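PDB 5M6Q: secreted protein from Kutzneria albida DSM 43870, which is a microbial transglutaminase that probably links protein glutamine side chains to primary amines by acyl transfer. Local coordinates for residues K111-W116 against V219-K224; R14-E19 against T184-N189. One frame throughout, in Å; residues are numbered along the deposited sequence.

Contact 1 of 2, residues K111-W116 against V219-K224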
loop_
_atom_site.group_PDB
_atom_site.type_symbol
_atom_site.label_atom_id
_atom_site.label_comp_id
_atom_site.label_asym_id
_atom_site.label_seq_id
_atom_site.Cartn_x
_atom_site.Cartn_y
_atom_site.Cartn_z
ATOM N N LYS A 111 15.651 -4.782 3.286
ATOM C CA LYS A 111 15.460 -4.239 1.947
ATOM C C LYS A 111 14.412 -3.109 1.907
ATOM O O LYS A 111 14.473 -2.221 1.047
ATOM C CB LYS A 111 15.053 -5.376 1.002
ATOM C CG LYS A 111 15.119 -5.036 -0.478
ATOM C CD LYS A 111 14.074 -5.804 -1.301
ATOM C CE LYS A 111 14.430 -7.274 -1.464
ATOM N NZ LYS A 111 13.536 -7.976 -2.447
ATOM N N ALA A 112 13.454 -3.142 2.836
ATOM C CA ALA A 112 12.334 -2.199 2.822
ATOM C C ALA A 112 12.777 -0.772 3.109
ATOM O O ALA A 112 12.139 0.170 2.661
ATOM C CB ALA A 112 11.265 -2.621 3.819
ATOM N N LEU A 113 13.872 -0.609 3.848
ATOM C CA LEU A 113 14.398 0.724 4.116
ATOM C C LEU A 113 15.045 1.373 2.890
ATOM O O LEU A 113 15.930 0.789 2.266
ATOM C CB LEU A 113 15.425 0.667 5.245
ATOM C CG LEU A 113 16.005 1.994 5.728
ATOM C CD1 LEU A 113 15.055 2.681 6.697
ATOM C CD2 LEU A 113 17.366 1.747 6.369
ATOM N N PRO A 114 14.609 2.593 2.538
ATOM C CA PRO A 114 15.371 3.331 1.525
ATOM C C PRO A 114 16.593 4.029 2.130
ATOM O O PRO A 114 16.442 5.059 2.769
ATOM C CB PRO A 114 14.360 4.346 0.992
ATOM C CG PRO A 114 13.405 4.558 2.137
ATOM C CD PRO A 114 13.327 3.247 2.866
ATOM N N SER A 115 17.780 3.469 1.914
ATOM C CA SER A 115 19.029 3.987 2.497
ATOM C C SER A 115 19.318 5.473 2.256
ATOM O O SER A 115 19.921 6.127 3.103
ATOM C CB SER A 115 20.215 3.176 1.973
ATOM O OG SER A 115 19.996 1.798 2.203
ATOM N N TRP A 116 18.894 6.009 1.118
ATOM C CA TRP A 116 19.233 7.390 0.773
ATOM C C TRP A 116 18.323 8.441 1.435
ATOM O O TRP A 116 18.606 9.638 1.364
ATOM C CB TRP A 116 19.195 7.565 -0.738
ATOM C CG TRP A 116 17.823 7.442 -1.275
ATOM C CD1 TRP A 116 17.168 6.290 -1.599
ATOM C CD2 TRP A 116 16.913 8.513 -1.537
ATOM N NE1 TRP A 116 15.904 6.578 -2.056
ATOM C CE2 TRP A 116 15.721 7.937 -2.026
ATOM C CE3 TRP A 116 16.988 9.904 -1.407
ATOM C CZ2 TRP A 116 14.615 8.705 -2.389
ATOM C CZ3 TRP A 116 15.891 10.665 -1.769
ATOM C CH2 TRP A 116 14.718 10.066 -2.251
ATOM N N VAL A 219 3.107 -3.015 4.110
ATOM C CA VAL A 219 3.745 -1.947 4.848
ATOM C C VAL A 219 4.906 -1.449 4.026
ATOM O O VAL A 219 5.698 -2.247 3.527
ATOM C CB VAL A 219 4.213 -2.432 6.231
ATOM C CG1 VAL A 219 4.797 -1.270 7.021
ATOM C CG2 VAL A 219 3.077 -3.089 6.976
ATOM N N ALA A 220 5.012 -0.137 3.883
ATOM C CA ALA A 220 6.114 0.460 3.141
ATOM C C ALA A 220 6.473 1.786 3.779
ATOM O O ALA A 220 5.644 2.414 4.449
ATOM C CB ALA A 220 5.740 0.659 1.663
ATOM N N PHE A 221 7.709 2.222 3.577
ATOM C CA PHE A 221 8.122 3.507 4.094
ATOM C C PHE A 221 7.671 4.620 3.184
ATOM O O PHE A 221 7.852 4.575 1.973
ATOM C CB PHE A 221 9.639 3.547 4.310
ATOM C CG PHE A 221 10.059 2.851 5.566
ATOM C CD1 PHE A 221 9.688 3.361 6.795
ATOM C CD2 PHE A 221 10.772 1.663 5.522
ATOM C CE1 PHE A 221 10.046 2.728 7.957
ATOM C CE2 PHE A 221 11.143 1.023 6.688
ATOM C CZ PHE A 221 10.771 1.553 7.910
ATOM N N ALA A 222 7.024 5.599 3.785
ATOM C CA ALA A 222 6.674 6.818 3.085
ATOM C C ALA A 222 7.613 7.914 3.573
ATOM O O ALA A 222 8.131 7.853 4.686
ATOM C CB ALA A 222 5.211 7.196 3.327
ATOM N N LYS A 223 7.836 8.918 2.745
ATOM C CA LYS A 223 8.600 10.069 3.199
ATOM C C LYS A 223 7.632 11.128 3.743
ATOM O O LYS A 223 6.686 11.513 3.062
ATOM C CB LYS A 223 9.446 10.622 2.061
ATOM C CG LYS A 223 10.282 11.819 2.463
ATOM C CD LYS A 223 11.030 12.399 1.277
ATOM C CE LYS A 223 11.503 13.816 1.572
ATOM N NZ LYS A 223 12.341 14.324 0.457
ATOM N N LYS A 224 7.855 11.568 4.983
ATOM C CA LYS A 224 7.060 12.636 5.594
ATOM C C LYS A 224 7.088 13.925 4.773
ATOM O O LYS A 224 7.971 14.120 3.936
ATOM C CB LYS A 224 7.565 12.946 7.000
ATOM C CG LYS A 224 7.386 11.851 8.019
ATOM C CD LYS A 224 8.175 12.212 9.271
ATOM C CE LYS A 224 8.335 11.030 10.200
ATOM N NZ LYS A 224 9.235 11.351 11.346
HETATM O O HOH W 1 9.440 0.662 2.095
#

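Contact 2 of 2, residues R14-E19 against T184-N189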
loop_
_atom_site.group_PDB
_atom_site.type_symbol
_atom_site.label_atom_id
_atom_site.label_comp_id
_atom_site.label_asym_id
_atom_site.label_seq_id
_atom_site.Cartn_x
_atom_site.Cartn_y
_atom_site.Cartn_z
ATOM N N ARG A 14 -17.162 7.319 -0.904
ATOM C CA ARG A 14 -17.349 8.658 -1.439
ATOM C C ARG A 14 -16.515 8.806 -2.707
ATOM O O ARG A 14 -15.363 8.348 -2.753
ATOM C CB ARG A 14 -16.955 9.714 -0.402
ATOM C CG ARG A 14 -17.068 11.151 -0.888
ATOM C CD ARG A 14 -16.481 12.123 0.122
ATOM N NE ARG A 14 -17.279 12.196 1.343
ATOM C CZ ARG A 14 -16.797 12.105 2.584
ATOM N NH1 ARG A 14 -15.491 11.955 2.810
ATOM N NH2 ARG A 14 -17.629 12.184 3.612
ATOM N N THR A 15 -17.094 9.401 -3.746
ATOM C CA THR A 15 -16.363 9.599 -4.994
ATOM C C THR A 15 -15.795 11.013 -5.115
ATOM O O THR A 15 -16.400 11.990 -4.671
ATOM C CB THR A 15 -17.227 9.307 -6.230
ATOM O OG1 THR A 15 -18.362 10.164 -6.242
ATOM C CG2 THR A 15 -17.710 7.873 -6.224
ATOM N N TRP A 16 -14.614 11.103 -5.717
ATOM C CA TRP A 16 -13.884 12.358 -5.845
ATOM C C TRP A 16 -13.507 12.640 -7.292
ATOM O O TRP A 16 -12.934 11.778 -7.956
ATOM C CB TRP A 16 -12.614 12.314 -5.002
ATOM C CG TRP A 16 -12.859 12.305 -3.536
ATOM C CD1 TRP A 16 -13.274 11.255 -2.783
ATOM C CD2 TRP A 16 -12.689 13.403 -2.642
ATOM N NE1 TRP A 16 -13.364 11.621 -1.464
ATOM C CE2 TRP A 16 -13.022 12.942 -1.354
ATOM C CE3 TRP A 16 -12.289 14.735 -2.806
ATOM C CZ2 TRP A 16 -12.974 13.758 -0.243
ATOM C CZ3 TRP A 16 -12.232 15.547 -1.699
ATOM C CH2 TRP A 16 -12.571 15.059 -0.428
ATOM N N ARG A 17 -13.842 13.829 -7.790
ATOM C CA ARG A 17 -13.193 14.323 -8.993
ATOM C C ARG A 17 -11.721 14.380 -8.681
ATOM O O ARG A 17 -11.347 14.758 -7.577
ATOM C CB ARG A 17 -13.664 15.719 -9.393
ATOM C CG ARG A 17 -15.069 15.817 -9.866
ATOM C CD ARG A 17 -15.538 17.252 -9.795
ATOM N NE ARG A 17 -15.046 18.074 -10.887
ATOM C CZ ARG A 17 -14.348 19.199 -10.739
ATOM N NH1 ARG A 17 -14.025 19.659 -9.534
ATOM N NH2 ARG A 17 -13.977 19.877 -11.812
ATOM N N VAL A 18 -10.888 14.017 -9.644
ATOM C CA VAL A 18 -9.452 14.095 -9.432
ATOM C C VAL A 18 -9.065 15.499 -8.998
ATOM O O VAL A 18 -8.363 15.659 -8.002
ATOM C CB VAL A 18 -8.679 13.669 -10.679
ATOM C CG1 VAL A 18 -7.186 13.894 -10.458
ATOM C CG2 VAL A 18 -8.959 12.195 -10.996
ATOM N N GLU A 19 -9.552 16.514 -9.713
ATOM C CA GLU A 19 -9.260 17.907 -9.356
ATOM C C GLU A 19 -9.617 18.214 -7.901
ATOM O O GLU A 19 -8.897 18.940 -7.227
ATOM C CB GLU A 19 -9.990 18.897 -10.290
ATOM C CG GLU A 19 -9.486 20.344 -10.162
ATOM C CD GLU A 19 -10.391 21.402 -10.826
ATOM O OE1 GLU A 19 -11.451 21.042 -11.393
ATOM O OE2 GLU A 19 -10.030 22.606 -10.780
ATOM N N THR A 184 -10.345 5.080 6.292
ATOM C CA THR A 184 -10.854 4.808 4.949
ATOM C C THR A 184 -9.725 4.399 4.019
ATOM O O THR A 184 -8.550 4.568 4.334
ATOM C CB THR A 184 -11.576 6.017 4.330
ATOM O OG1 THR A 184 -10.719 7.167 4.363
ATOM C CG2 THR A 184 -12.859 6.326 5.103
ATOM N N TRP A 185 -10.115 3.882 2.865
ATOM C CA TRP A 185 -9.206 3.312 1.906
ATOM C C TRP A 185 -9.365 4.057 0.586
ATOM O O TRP A 185 -10.461 4.127 0.036
ATOM C CB TRP A 185 -9.483 1.812 1.766
ATOM C CG TRP A 185 -9.118 1.139 3.046
ATOM C CD1 TRP A 185 -9.870 1.083 4.187
ATOM C CD2 TRP A 185 -7.862 0.513 3.358
ATOM N NE1 TRP A 185 -9.170 0.429 5.179
ATOM C CE2 TRP A 185 -7.939 0.065 4.694
ATOM C CE3 TRP A 185 -6.690 0.272 2.631
ATOM C CZ2 TRP A 185 -6.885 -0.610 5.320
ATOM C CZ3 TRP A 185 -5.651 -0.405 3.247
ATOM C CH2 TRP A 185 -5.752 -0.837 4.581
ATOM N N TRP A 186 -8.271 4.658 0.124
ATOM C CA TRP A 186 -8.303 5.513 -1.056
ATOM C C TRP A 186 -7.829 4.772 -2.282
ATOM O O TRP A 186 -6.716 4.252 -2.313
ATOM C CB TRP A 186 -7.449 6.754 -0.816
ATOM C CG TRP A 186 -8.046 7.637 0.227
ATOM C CD1 TRP A 186 -7.996 7.456 1.576
ATOM C CD2 TRP A 186 -8.818 8.830 0.007
ATOM N NE1 TRP A 186 -8.681 8.473 2.214
ATOM C CE2 TRP A 186 -9.192 9.327 1.275
ATOM C CE3 TRP A 186 -9.236 9.516 -1.137
ATOM C CZ2 TRP A 186 -9.951 10.489 1.431
ATOM C CZ3 TRP A 186 -9.985 10.674 -0.978
ATOM C CH2 TRP A 186 -10.331 11.150 0.293
ATOM N N HIS A 187 -8.683 4.706 -3.289
ATOM C CA HIS A 187 -8.316 4.022 -4.505
ATOM C C HIS A 187 -8.924 4.770 -5.682
ATOM O O HIS A 187 -9.259 5.940 -5.560
ATOM C CB HIS A 187 -8.734 2.531 -4.476
ATOM C CG HIS A 187 -10.170 2.275 -4.123
ATOM N ND1 HIS A 187 -10.956 1.395 -4.834
ATOM C CD2 HIS A 187 -10.942 2.724 -3.105
ATOM C CE1 HIS A 187 -12.158 1.338 -4.292
ATOM N NE2 HIS A 187 -12.176 2.130 -3.239
ATOM N N ALA A 188 -9.017 4.119 -6.831
ATOM C CA ALA A 188 -9.512 4.790 -8.034
ATOM C C ALA A 188 -9.993 3.735 -9.018
ATOM O O ALA A 188 -9.791 2.539 -8.793
ATOM C CB ALA A 188 -8.424 5.695 -8.669
ATOM N N ASN A 189 -10.644 4.162 -10.095
ATOM C CA ASN A 189 -11.198 3.194 -11.035
ATOM C C ASN A 189 -10.155 2.723 -12.047
ATOM O O ASN A 189 -9.994 1.524 -12.251
ATOM C CB ASN A 189 -12.437 3.756 -11.746
ATOM C CG ASN A 189 -12.190 5.083 -12.447
ATOM O OD1 ASN A 189 -11.167 5.751 -12.255
ATOM N ND2 ASN A 189 -13.149 5.476 -13.267
#

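Contact 1 of 2, residues K111-W116 against V219-K224
A mostly apolar contact, supplemented by a single water bridge, packs the end of the short helix 109-112 and the loop that follows against strand 214-223 of the antiparallel sheet. Phe-221 carries nearly all of it from the strand side. With CG anti to its own carbonyl carbon (chi1 -79°), the benzyl group reaches across to residues 112-114. The carbonyl oxygen of Ala-112 lies at the ring edge, near its plane, 3.5 Å from CD2 of Phe-221, where the weakly positive hydrogen on CD2 can point at the oxygen. Leu-113 adds its CD1 methyl 4.2 Å from Phe-221 CE2. The side chains of Pro-114 and Phe-221 cross at about a right angle, with Pro-114 CD 4.0 Å from Phe-221 CB. No direct hydrogen bond joins the segments; instead a water donates to Ala-112 O (2.8 Å) and accepts from the backbone N of Phe-221, also at 2.8 Å. That one molecule takes the N-H of Phe-221 and donates to the last carbonyl of the helix, Ala-112 O. Beyond the two segments, Tyr-93 of helix 90-99 touches both Phe-221 and Leu-113, and Val-84 of helix 70-84 also meets the Phe-221 ring. Leu-122 of strand 122-131 lies against Leu-113 and Pro-114, so Leu-113 sits between helix 90-99 and strand 122-131.

Contact 2 of 2, residues R14-E19 against T184-N189
Similar first torsions, chi1 -69° in Trp-16 and -68° in Trp-186, set CG of each residue anti to its carbonyl carbon and bring the two indoles together on one side of the central antiparallel sheet of the microbial transglutaminase fold. The strands that bear them, 13-17 at the sheet edge and 184-188, are not direct neighbours: strand 196-200 runs between them, bonded through its backbone to both, and the tryptophans meet across it. The six-membered ring of Trp-186 comes with its CZ3 and CH2 end over one face of the Trp-16 indole, CH2 standing 3.3 Å above that plane and offset toward the rim. The five-membered ring of Trp-16 and the six-membered ring of Trp-186 have centroids 4.8 Å apart and planes inclined at 49°, an oblique pairing that is neither a parallel stack nor a T-shape. Val-197 and Gln-199 of the intervening strand touch Trp-186, while Ala-4 of the N-terminal stretch touches both indoles. The N-H of Trp-186 is bound by Asp-179, which helps fix the rotation of its ring. Replacing Trp-16 with an alanine would probably leave the CZ3-CH2 end of Trp-186 without its aromatic partner and open a gap between it and edge strand 13-17. At the closest approach, NE1 of Trp-16 lies 3.5 Å from both CH2 and CZ3 of Trp-186, and CE2 of Trp-16 is 3.6 Å from the same CH2.

Overall arrangement
From the N terminus, the chain enters the sheet at edge strand 13-17, whose partner in contact 2 arrives only at 184-189, after 164 intervening residues. Within that span comes 111-116, the first half of contact 1, whose loop closes much later at 219-224, near the C terminus. The segments therefore alternate and the two loops cross. Both contacts reach the same antiparallel sheet, on opposite sides of the chain's centre, with their own centres 25 Å apart and no touch between them. Contact 2 ties the N-terminal edge strand to the sheet interior across strand 196-200; contact 1 fastens helix 109-112 and the loop that follows to strand 214-223.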